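Local coordinates for uncharacterized protein (Alicyclobacillus acidocaldarius subsp. acidocaldarius, PDB 3RQB) that is of unknown function but adopts a hot dog fold and is probably an acyl-CoA thioesterase, at residues Phe192-Arg195 with Val196-Lys199. Residues are numbered along the deposited sequence; the frame is centred on the assembly and turned at random.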
loop_
_atom_site.group_PDB
_atom_site.type_symbol
_atom_site.label_atom_id
_atom_site.label_comp_id
_atom_site.label_asym_id
_atom_site.label_seq_id
_atom_site.Cartn_x
_atom_site.Cartn_y
_atom_site.Cartn_z
ATOM N N PHE B 192 -7.070 11.944 8.342
ATOM C CA PHE B 192 -6.511 11.719 9.673
ATOM C C PHE B 192 -5.367 12.655 10.023
ATOM O O PHE B 192 -4.434 12.853 9.239
ATOM C CB PHE B 192 -6.026 10.279 9.820
ATOM C CG PHE B 192 -7.124 9.266 9.733
ATOM C CD1 PHE B 192 -8.134 9.244 10.678
ATOM C CD2 PHE B 192 -7.145 8.334 8.712
ATOM C CE1 PHE B 192 -9.155 8.310 10.603
ATOM C CE2 PHE B 192 -8.160 7.406 8.630
ATOM C CZ PHE B 192 -9.167 7.392 9.579
ATOM N N VAL B 193 -5.443 13.211 11.223
ATOM C CA VAL B 193 -4.336 13.948 11.787
ATOM C C VAL B 193 -3.098 13.068 11.709
ATOM O O VAL B 193 -3.188 11.861 11.917
ATOM C CB VAL B 193 -4.635 14.293 13.237
ATOM C CG1 VAL B 193 -3.351 14.450 14.034
ATOM C CG2 VAL B 193 -5.482 15.552 13.293
ATOM N N PRO B 194 -1.935 13.668 11.395
ATOM C CA PRO B 194 -0.690 12.921 11.189
ATOM C C PRO B 194 -0.313 12.166 12.445
ATOM O O PRO B 194 -0.239 12.785 13.513
ATOM C CB PRO B 194 0.344 14.031 10.947
ATOM C CG PRO B 194 -0.444 15.190 10.501
ATOM C CD PRO B 194 -1.716 15.117 11.283
ATOM N N ARG B 195 -0.031 10.872 12.319
ATOM C CA ARG B 195 0.157 10.036 13.502
ATOM C C ARG B 195 1.108 10.713 14.511
ATOM O O ARG B 195 0.813 10.802 15.710
ATOM C CB ARG B 195 0.667 8.643 13.109
ATOM C CG ARG B 195 -0.315 7.788 12.292
ATOM C CD ARG B 195 -1.626 7.544 13.026
ATOM N NE ARG B 195 -2.597 8.606 12.762
ATOM C CZ ARG B 195 -3.537 9.013 13.613
ATOM N NH1 ARG B 195 -3.650 8.460 14.805
ATOM N NH2 ARG B 195 -4.367 9.984 13.269
ATOM N N VAL B 196 2.227 11.228 14.006
ATOM C CA VAL B 196 3.262 11.813 14.849
ATOM C C VAL B 196 2.759 12.968 15.743
ATOM O O VAL B 196 3.113 13.042 16.920
ATOM C CB VAL B 196 4.490 12.230 14.006
ATOM C CG1 VAL B 196 4.173 13.462 13.188
ATOM C CG2 VAL B 196 5.703 12.478 14.891
ATOM N N TYR B 197 1.935 13.860 15.199
ATOM C CA TYR B 197 1.309 14.886 16.031
ATOM C C TYR B 197 0.622 14.223 17.224
ATOM O O TYR B 197 0.795 14.639 18.370
ATOM C CB TYR B 197 0.253 15.686 15.257
ATOM C CG TYR B 197 0.760 16.522 14.097
ATOM C CD1 TYR B 197 2.105 16.543 13.753
ATOM C CD2 TYR B 197 -0.116 17.305 13.349
ATOM C CE1 TYR B 197 2.562 17.316 12.684
ATOM C CE2 TYR B 197 0.330 18.079 12.284
ATOM C CZ TYR B 197 1.671 18.081 11.955
ATOM O OH TYR B 197 2.121 18.845 10.895
ATOM N N VAL B 198 -0.167 13.190 16.942
ATOM C CA VAL B 198 -0.916 12.506 17.982
ATOM C C VAL B 198 0.019 12.014 19.079
ATOM O O VAL B 198 -0.317 12.049 20.273
ATOM C CB VAL B 198 -1.679 11.292 17.428
ATOM C CG1 VAL B 198 -2.735 10.860 18.423
ATOM C CG2 VAL B 198 -2.309 11.607 16.070
ATOM N N LYS B 199 1.198 11.562 18.666
ATOM C CA LYS B 199 2.170 11.017 19.609
ATOM C C LYS B 199 2.932 12.096 20.393
ATOM O O LYS B 199 3.199 11.936 21.580
ATOM C CB LYS B 199 3.148 10.083 18.887
ATOM C CG LYS B 199 3.999 9.213 19.816
ATOM C CD LYS B 199 3.191 8.115 20.527
ATOM C CE LYS B 199 4.106 7.166 21.315
ATOM N NZ LYS B 199 3.367 6.171 22.153
#
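P194 sets its CG over one face of the Y197 ring, three residues further on. This CG sits 3.7 Å from the Y197 ring centroid in a CH-pi contact, 21° off the ring normal and displaced toward the CD2-CE2 rim. The Y197 CG lies anti to its own carbonyl carbon (chi1 -65°), which swings the ring back toward the proline. V193 CG1 meets V198 CG2 at 3.6 Å and Y197 CB at 4.0 Å. The same V198 methyl lies over one face of the R195 guanidinium, toward its rim, 3.6 Å from NH1. Bends at chi2 and chi3 curl the R195 chain back toward V193, where NH2 makes a weak bond to V193 O. The other nitrogens reach beyond the turn: NH1 to A166 O and T168 OG1, NE to Q246 OE1. Together these bonds probably hold the guanidinium in one orientation. In the backbone, K199 N donates to R195 O at 3.1 Å. V198 N to P194 O is a weaker bond of 3.5 Å. K199 NZ bonds to Q164 O and forms a salt bridge with E123 of the second subunit. The arrangement is a helix N-terminus with proline at the N-cap, set against strands 168-174, 230-240 and 243-251 of the C-terminal hot dog domain.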